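Local coordinates for protein group 1 truncated hemoglobin (Tetrahymena pyriformis, PDB 3AQ9) that binds one heme per chain in a 2-on-2 globin fold, probably to hold oxygen, and is linked to nitric oxide detoxification, at residues Val99-Ala102 / Val103-Glu106; Leu29-Glu32 / Arg33-His36; Asn77-Asn80 / Leu81-Asp84. The protein carries 1 engineered substitution. All coordinates share one frame; numbering follows the deposited sequence.

Interaction 1. Residues Val99-Ala102 / Val103-Glu106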
loop_
_atom_site.group_PDB
_atom_site.type_symbol
_atom_site.label_atom_id
_atom_site.label_comp_id
_atom_site.label_asym_id
_atom_site.label_seq_id
_atom_site.Cartn_x
_atom_site.Cartn_y
_atom_site.Cartn_z
ATOM N N VAL A 99 -1.481 -12.455 9.106
ATOM C CA VAL A 99 0.001 -12.202 9.145
ATOM C C VAL A 99 0.412 -11.835 10.600
ATOM O O VAL A 99 -0.334 -11.159 11.333
ATOM C CB VAL A 99 0.362 -11.014 8.203
ATOM C CG1 VAL A 99 1.916 -10.803 8.228
ATOM C CG2 VAL A 99 -0.065 -11.366 6.786
ATOM N N THR A 100 1.585 -12.315 11.034
ATOM C CA THR A 100 2.046 -12.045 12.446
ATOM C C THR A 100 2.438 -10.548 12.621
ATOM O O THR A 100 2.825 -9.897 11.613
ATOM C CB THR A 100 3.288 -12.866 12.822
ATOM O OG1 THR A 100 4.375 -12.526 11.951
ATOM C CG2 THR A 100 2.991 -14.410 12.737
ATOM N N ASP A 101 2.343 -10.026 13.853
ATOM C CA ASP A 101 2.784 -8.638 14.076
ATOM C C ASP A 101 4.222 -8.397 13.574
ATOM O O ASP A 101 4.514 -7.329 12.997
ATOM C CB ASP A 101 2.682 -8.230 15.528
ATOM C CG ASP A 101 1.246 -8.211 16.050
ATOM O OD1 ASP A 101 0.275 -7.982 15.283
ATOM O OD2 ASP A 101 1.108 -8.449 17.265
ATOM N N ALA A 102 5.085 -9.408 13.741
ATOM C CA ALA A 102 6.525 -9.187 13.394
ATOM C C ALA A 102 6.675 -8.930 11.908
ATOM O O ALA A 102 7.420 -8.002 11.496
ATOM C CB ALA A 102 7.433 -10.338 13.829
ATOM N N VAL A 103 5.927 -9.689 11.078
ATOM C CA VAL A 103 6.023 -9.524 9.637
ATOM C C VAL A 103 5.319 -8.239 9.202
ATOM O O VAL A 103 5.800 -7.497 8.315
ATOM C CB VAL A 103 5.471 -10.811 8.904
ATOM C CG1 VAL A 103 5.325 -10.524 7.374
ATOM C CG2 VAL A 103 6.481 -11.968 9.260
ATOM N N ILE A 104 4.192 -7.918 9.844
ATOM C CA ILE A 104 3.546 -6.674 9.500
ATOM C C ILE A 104 4.521 -5.530 9.766
ATOM O O ILE A 104 4.618 -4.577 8.982
ATOM C CB ILE A 104 2.282 -6.446 10.326
ATOM C CG1 ILE A 104 1.209 -7.534 9.900
ATOM C CG2 ILE A 104 1.710 -5.032 10.044
ATOM C CD1 ILE A 104 0.080 -7.514 10.884
ATOM N N ASN A 105 5.257 -5.624 10.858
ATOM C CA ASN A 105 6.174 -4.480 11.176
ATOM C C ASN A 105 7.306 -4.374 10.162
ATOM O O ASN A 105 7.705 -3.261 9.797
ATOM C CB ASN A 105 6.757 -4.672 12.585
ATOM C CG ASN A 105 5.680 -4.477 13.684
ATOM O OD1 ASN A 105 4.601 -3.835 13.432
ATOM N ND2 ASN A 105 5.954 -5.018 14.915
ATOM N N GLU A 106 7.830 -5.527 9.717
ATOM C CA GLU A 106 8.881 -5.505 8.681
ATOM C C GLU A 106 8.341 -4.826 7.410
ATOM O O GLU A 106 9.011 -4.006 6.789
ATOM C CB GLU A 106 9.394 -6.917 8.351
ATOM C CG GLU A 106 10.387 -7.518 9.410
ATOM C CD GLU A 106 11.548 -6.470 9.803
ATOM O OE1 GLU A 106 11.544 -6.064 11.025
ATOM O OE2 GLU A 106 12.454 -6.011 8.968
HETATM O O HOH W 1 9.504 -7.128 12.899
#

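Interaction 2. Residues Leu29-Glu32 / Arg33-His36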
loop_
_atom_site.group_PDB
_atom_site.type_symbol
_atom_site.label_atom_id
_atom_site.label_comp_id
_atom_site.label_asym_id
_atom_site.label_seq_id
_atom_site.Cartn_x
_atom_site.Cartn_y
_atom_site.Cartn_z
ATOM N N LEU A 29 -11.307 2.875 1.311
ATOM C CA LEU A 29 -12.463 3.551 0.741
ATOM C C LEU A 29 -13.589 3.738 1.739
ATOM O O LEU A 29 -14.615 4.351 1.402
ATOM C CB LEU A 29 -12.999 2.724 -0.490
ATOM C CG LEU A 29 -11.958 2.720 -1.644
ATOM C CD1 LEU A 29 -12.377 1.724 -2.863
ATOM C CD2 LEU A 29 -11.676 4.159 -2.280
ATOM N N ALA A 30 -13.409 3.243 2.969
ATOM C CA ALA A 30 -14.364 3.468 4.069
ATOM C C ALA A 30 -13.761 4.406 5.136
ATOM O O ALA A 30 -14.386 4.687 6.183
ATOM C CB ALA A 30 -14.797 2.156 4.705
ATOM N N ASP A 31 -12.529 4.878 4.892
ATOM C CA ASP A 31 -11.809 5.643 5.905
ATOM C C ASP A 31 -11.943 7.140 5.583
ATOM O O ASP A 31 -11.550 7.576 4.519
ATOM C CB ASP A 31 -10.299 5.244 5.872
ATOM C CG ASP A 31 -9.518 5.820 7.056
ATOM O OD1 ASP A 31 -9.756 7.018 7.433
ATOM O OD2 ASP A 31 -8.624 5.175 7.608
ATOM N N GLU A 32 -12.578 7.881 6.490
ATOM C CA GLU A 32 -12.914 9.279 6.181
ATOM C C GLU A 32 -11.658 10.076 5.966
ATOM O O GLU A 32 -11.689 11.157 5.326
ATOM C CB GLU A 32 -13.642 9.959 7.420
ATOM C CG GLU A 32 -15.043 9.275 7.678
ATOM C CD GLU A 32 -16.005 9.343 6.510
ATOM O OE1 GLU A 32 -16.005 10.266 5.746
ATOM O OE2 GLU A 32 -16.720 8.317 6.304
ATOM N N ARG A 33 -10.524 9.607 6.510
ATOM C CA ARG A 33 -9.319 10.430 6.309
ATOM C C ARG A 33 -8.821 10.420 4.873
ATOM O O ARG A 33 -8.119 11.338 4.463
ATOM C CB ARG A 33 -8.130 9.946 7.167
ATOM C CG ARG A 33 -8.448 10.057 8.610
ATOM C CD ARG A 33 -7.353 9.315 9.457
ATOM N NE ARG A 33 -7.566 7.829 9.315
ATOM C CZ ARG A 33 -6.819 6.953 10.008
ATOM N NH1 ARG A 33 -5.877 7.400 10.846
ATOM N NH2 ARG A 33 -7.050 5.620 9.843
ATOM N N VAL A 34 -9.132 9.384 4.113
ATOM C CA VAL A 34 -8.462 9.252 2.840
ATOM C C VAL A 34 -9.378 8.770 1.665
ATOM O O VAL A 34 -8.944 8.789 0.512
ATOM C CB VAL A 34 -7.255 8.203 2.894
ATOM C CG1 VAL A 34 -6.031 8.863 3.619
ATOM C CG2 VAL A 34 -7.700 6.872 3.556
ATOM N N LYS A 35 -10.593 8.348 1.932
ATOM C CA LYS A 35 -11.320 7.674 0.863
ATOM C C LYS A 35 -11.547 8.608 -0.310
ATOM O O LYS A 35 -11.615 8.213 -1.474
ATOM C CB LYS A 35 -12.679 7.168 1.385
ATOM C CG LYS A 35 -13.689 8.304 1.842
ATOM C CD LYS A 35 -14.899 7.718 2.428
ATOM C CE LYS A 35 -15.982 8.907 2.385
ATOM N NZ LYS A 35 -16.990 8.555 3.292
ATOM N N HIS A 36 -11.724 9.901 -0.003
ATOM C CA HIS A 36 -12.114 10.816 -1.109
ATOM C C HIS A 36 -11.009 11.040 -2.157
ATOM O O HIS A 36 -11.321 11.515 -3.226
ATOM C CB HIS A 36 -12.436 12.193 -0.504
ATOM C CG HIS A 36 -11.454 12.607 0.554
ATOM N ND1 HIS A 36 -11.506 12.138 1.858
ATOM C CD2 HIS A 36 -10.387 13.473 0.494
ATOM C CE1 HIS A 36 -10.591 12.790 2.572
ATOM N NE2 HIS A 36 -9.861 13.562 1.767
#

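Interaction 3. Residues Asn77-Asn80 / Leu81-Asp84. With HEM (protoporphyrin IX containing Fe), chain C.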
loop_
_atom_site.group_PDB
_atom_site.type_symbol
_atom_site.label_atom_id
_atom_site.label_comp_id
_atom_site.label_asym_id
_atom_site.label_seq_id
_atom_site.Cartn_x
_atom_site.Cartn_y
_atom_site.Cartn_z
ATOM N N ASN A 77 -0.634 17.349 -2.425
ATOM C CA ASN A 77 -0.176 18.012 -1.136
ATOM C C ASN A 77 -0.613 17.134 0.039
ATOM O O ASN A 77 -1.237 17.608 0.994
ATOM C CB ASN A 77 -0.711 19.454 -1.047
ATOM C CG ASN A 77 0.077 20.277 -0.036
ATOM O OD1 ASN A 77 1.121 19.801 0.483
ATOM N ND2 ASN A 77 -0.418 21.417 0.288
ATOM N N LEU A 78 -0.292 15.858 -0.022
ATOM C CA LEU A 78 -0.666 14.947 1.018
ATOM C C LEU A 78 0.027 15.311 2.348
ATOM O O LEU A 78 1.165 15.851 2.385
ATOM C CB LEU A 78 -0.245 13.486 0.701
ATOM C CG LEU A 78 -1.001 12.921 -0.470
ATOM C CD1 LEU A 78 -0.356 11.564 -0.814
ATOM C CD2 LEU A 78 -2.496 12.776 -0.288
ATOM N N GLN A 79 -0.695 15.000 3.423
ATOM C CA GLN A 79 -0.310 15.401 4.790
ATOM C C GLN A 79 0.011 14.119 5.587
ATOM O O GLN A 79 -0.427 13.028 5.271
ATOM C CB GLN A 79 -1.441 16.176 5.464
ATOM C CG GLN A 79 -1.924 17.452 4.691
ATOM C CD GLN A 79 -0.812 18.453 4.688
ATOM O OE1 GLN A 79 -0.342 18.846 5.781
ATOM N NE2 GLN A 79 -0.404 18.926 3.486
ATOM N N ASN A 80 0.834 14.312 6.615
ATOM C CA ASN A 80 1.120 13.189 7.475
ATOM C C ASN A 80 -0.037 12.332 7.907
ATOM O O ASN A 80 0.066 11.072 7.945
ATOM C CB ASN A 80 1.740 13.807 8.713
ATOM C CG ASN A 80 2.689 12.956 9.237
ATOM O OD1 ASN A 80 3.736 12.591 8.536
ATOM N ND2 ASN A 80 2.432 12.604 10.519
ATOM N N LEU A 81 -1.160 12.947 8.220
ATOM C CA LEU A 81 -2.265 12.073 8.709
ATOM C C LEU A 81 -2.768 11.136 7.615
ATOM O O LEU A 81 -3.353 10.051 7.874
ATOM C CB LEU A 81 -3.426 12.941 9.242
ATOM C CG LEU A 81 -4.276 13.490 8.087
ATOM C CD1 LEU A 81 -5.655 13.239 8.440
ATOM C CD2 LEU A 81 -4.057 14.862 8.030
ATOM N N HIS A 82 -2.599 11.552 6.359
ATOM C CA HIS A 82 -3.044 10.673 5.256
ATOM C C HIS A 82 -2.123 9.462 5.129
ATOM O O HIS A 82 -2.612 8.342 4.965
ATOM C CB HIS A 82 -2.946 11.399 3.922
ATOM C CG HIS A 82 -3.771 12.646 3.869
ATOM N ND1 HIS A 82 -5.134 12.689 4.159
ATOM C CD2 HIS A 82 -3.409 13.910 3.522
ATOM C CE1 HIS A 82 -5.549 13.960 4.042
ATOM N NE2 HIS A 82 -4.514 14.709 3.669
ATOM N N PHE A 83 -0.806 9.662 5.310
ATOM C CA PHE A 83 0.081 8.503 5.193
ATOM C C PHE A 83 -0.114 7.613 6.394
ATOM O O PHE A 83 -0.114 6.390 6.241
ATOM C CB PHE A 83 1.558 9.011 5.153
ATOM C CG PHE A 83 2.559 7.902 4.771
ATOM C CD1 PHE A 83 2.955 7.788 3.463
ATOM C CD2 PHE A 83 3.122 7.101 5.784
ATOM C CE1 PHE A 83 3.884 6.845 3.050
ATOM C CE2 PHE A 83 4.077 6.108 5.433
ATOM C CZ PHE A 83 4.437 5.981 4.041
ATOM N N ASP A 84 -0.274 8.165 7.601
ATOM C CA ASP A 84 -0.597 7.285 8.737
ATOM C C ASP A 84 -1.852 6.428 8.547
ATOM O O ASP A 84 -1.912 5.257 8.880
ATOM C CB ASP A 84 -0.872 8.117 10.005
ATOM C CG ASP A 84 0.429 8.713 10.609
ATOM O OD1 ASP A 84 0.300 9.513 11.540
ATOM O OD2 ASP A 84 1.556 8.346 10.166
HETATM C CHA HEM C . -1.330 6.569 -7.010
HETATM C CHB HEM C . -3.637 8.290 -3.030
HETATM C CHC HEM C . -0.065 6.628 -0.253
HETATM C CHD HEM C . 1.285 3.763 -3.998
HETATM C C1A HEM C . -2.248 7.174 -6.169
HETATM C C2A HEM C . -3.448 7.915 -6.591
HETATM C C3A HEM C . -4.072 8.333 -5.510
HETATM C C4A HEM C . -3.306 7.962 -4.342
HETATM C CMA HEM C . -5.383 9.121 -5.345
HETATM C CAA HEM C . -3.934 7.981 -8.094
HETATM C CBA HEM C . -4.232 9.259 -8.908
HETATM C CGA HEM C . -5.081 8.519 -10.113
HETATM O O1A HEM C . -4.421 7.879 -11.010
HETATM O O2A HEM C . -6.322 8.188 -9.987
HETATM C C1B HEM C . -2.762 8.027 -1.939
HETATM C C2B HEM C . -3.006 8.625 -0.636
HETATM C C3B HEM C . -1.955 8.243 0.106
HETATM C C4B HEM C . -1.169 7.378 -0.735
HETATM C CMB HEM C . -4.150 9.540 -0.202
HETATM C CAB HEM C . -1.713 8.668 1.561
HETATM C CBB HEM C . -0.461 9.040 1.777
HETATM C C1C HEM C . 0.569 5.637 -1.021
HETATM C C2C HEM C . 1.513 4.677 -0.502
HETATM C C3C HEM C . 1.835 3.898 -1.554
HETATM C C4C HEM C . 1.127 4.328 -2.723
HETATM C CMC HEM C . 1.964 4.602 1.015
HETATM C CAC HEM C . 2.775 2.636 -1.608
HETATM C CBC HEM C . 3.632 2.382 -0.621
HETATM C C1D HEM C . 0.693 4.316 -5.140
HETATM C C2D HEM C . 0.908 3.748 -6.445
HETATM C C3D HEM C . 0.145 4.605 -7.326
HETATM C C4D HEM C . -0.448 5.584 -6.475
HETATM C CMD HEM C . 1.755 2.551 -6.899
HETATM C CAD HEM C . 0.004 4.446 -8.816
HETATM C CBD HEM C . 1.055 5.102 -9.605
HETATM C CGD HEM C . 0.853 4.732 -11.092
HETATM O O1D HEM C . 1.783 4.887 -11.878
HETATM O O2D HEM C . -0.367 4.553 -11.518
HETATM N NA HEM C . -2.225 7.256 -4.785
HETATM N NB HEM C . -1.606 7.240 -2.106
HETATM N NC HEM C . 0.359 5.425 -2.352
HETATM N ND HEM C . -0.195 5.424 -5.106
HETATM FE FE HEM C . -0.907 6.371 -3.594
HETATM O O HOH W 2 -2.291 4.691 -3.243
#

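Interaction 1. Residues Val99-Ala102 / Val103-Glu106
Val99 CG1 lies 3.5 Å from Val103 CG1, the two side chains crossing at about a right angle, and the same methyl also reaches Ile104 CG1 at 3.7 Å. The second contact is a hydrophobic staple: Val99 stands just before the N-cap and Ile104 is the fourth residue after it, so two branched apolar side chains close over the start of helix 101-112. Val99 reaches them because its CG1 is anti to the backbone N (chi1 -178°). Thr100 is the N-cap. With its hydroxyl set between the backbone N and the carbonyl carbon (chi1 61°), Thr100 OG1 accepts a weak capping bond of 3.3 Å from Val103 N. The carbonyl of the same residue opens the helical ladder, Thr100 O taking Ile104 N at 3.0 Å. Next come Asn105 N to Asp101 O, 2.8 Å, and Glu106 N to Ala102 O. A water donates both to Ala102 O and to Glu106 OE1, tying the bent glutamate chain back to the first turn. Beyond this shell, Val99 and Val103 rest on Leu11 of helix 7-11, while Val99 and Ile104 pack on Leu94 of helix 80-96. Val103 N has only a weak, bent bond to Thr100 O, so threonine suits the boundary: its hydroxyl adds a straighter one (159°), itself long. The aliphatic neighbours seal the inner side while Asp101 and Glu106 face solvent, and the carboxylate of Asp101 would probably interact favourably with the helix dipole.

Interaction 2. Residues Leu29-Glu32 / Arg33-His36
Asp31 and Arg33 form an Asx turn in the loop between helix 13-28 and helix 43-57, the aspartate OD1 accepting from Arg33 N at 2.9 Å. That amide meets the anti side of OD1, while the syn side serves the arginine side chain. Arg33 grips the carboxylate side-on: Arg33 NE bonds to Asp31 OD1 at 3.0 Å and Arg33 NH2 to Asp31 OD2 at 2.8 Å. The two planes are only 23° apart, and a bend at chi3 (-74°) swings the guanidinium edge onto the aspartate. Asp31 also supplies its backbone carbonyl: Asp31 O accepts from Val34 N at 3.0 Å and from Lys35 N at 2.9 Å, which leads into the 3-10 segment starting at Lys35. On the outer side, Glu32 and Lys35 run side by side, joined by a salt bridge of 3.0 Å from Lys35 NZ to Glu32 OE2. Lysine, long and extended beyond CG, can span this distance, Lys35 CB passing 3.4 Å from Leu29 O. Short Asp31 suits the inner position, where both oxygens are used. Asn89 and Glu88 of helix 80-96 bond to Asp31 OD2 and Arg33 NH1 respectively, and Val34 packs on Ala85 of that helix beside the heme.

Interaction 3. Residues Asn77-Asn80 / Leu81-Asp84
Asn80, His82 and Gln79 carry most of this contact. The His82 imidazole lies alongside the Gln79 side chain, its plane almost perpendicular to the glutamine amide, and His82 CD2 comes to 3.6 Å from Gln79 CB. The ring edge faces the backbone N of Gln79, with Leu81 CG over one face. His82 ND1 probably hydrogen-bonds to Arg33 O, and with the edge-to-face contact to Phe37 this would help to set the ring's rotation. Gln79 is the N-cap of helix 80-96 in this globin fold: Gln79 O accepts from His82 N at 2.8 Å and weakly from Phe83 N. Its chain, bent at chi2 (-66°), folds back so that Gln79 NE2 bonds to Asn77 O at 2.9 Å. Asn80 O continues the helical ladder with its first strong rung, a nearly straight bond from Asp84 N, 2.9 Å. The polar ends of Asn80 and Asp84 turn to Arg115, by a weak hydrogen bond and a salt bridge respectively. Leu78 and Phe83, apolar as suits the porphyrin edge, line the heme pocket: Leu78 CD1 lies 3.6 Å from heme CBB, and Phe83 CE1 is 3.6 Å from heme CMC. Leu78 also touches His73, the probable proximal iron ligand.

Interactions 1 and 2 both lie at the surface, whereas interaction 3 is partly buried and reaches the heme. Interactions 1 and 3 are both helix starts, on successive helices 101-112 and 80-96, but differ in chemistry: 99-106 pairs a threonine cap with an aliphatic staple, while 77-84 relies on backbone carbonyls, a histidine edge and apolar contacts with the porphyrin. Interaction 2 is instead a loop turn held by an Asx bond and backbone bonds, with salt bridges over it. It touches interaction 3 through the Arg33-His82 link, and Val34 CG1 packs against His82 O. Interaction 1 stands apart, its centre about 22 Å from that of interaction 3, though it packs on the far part of helix 80-96.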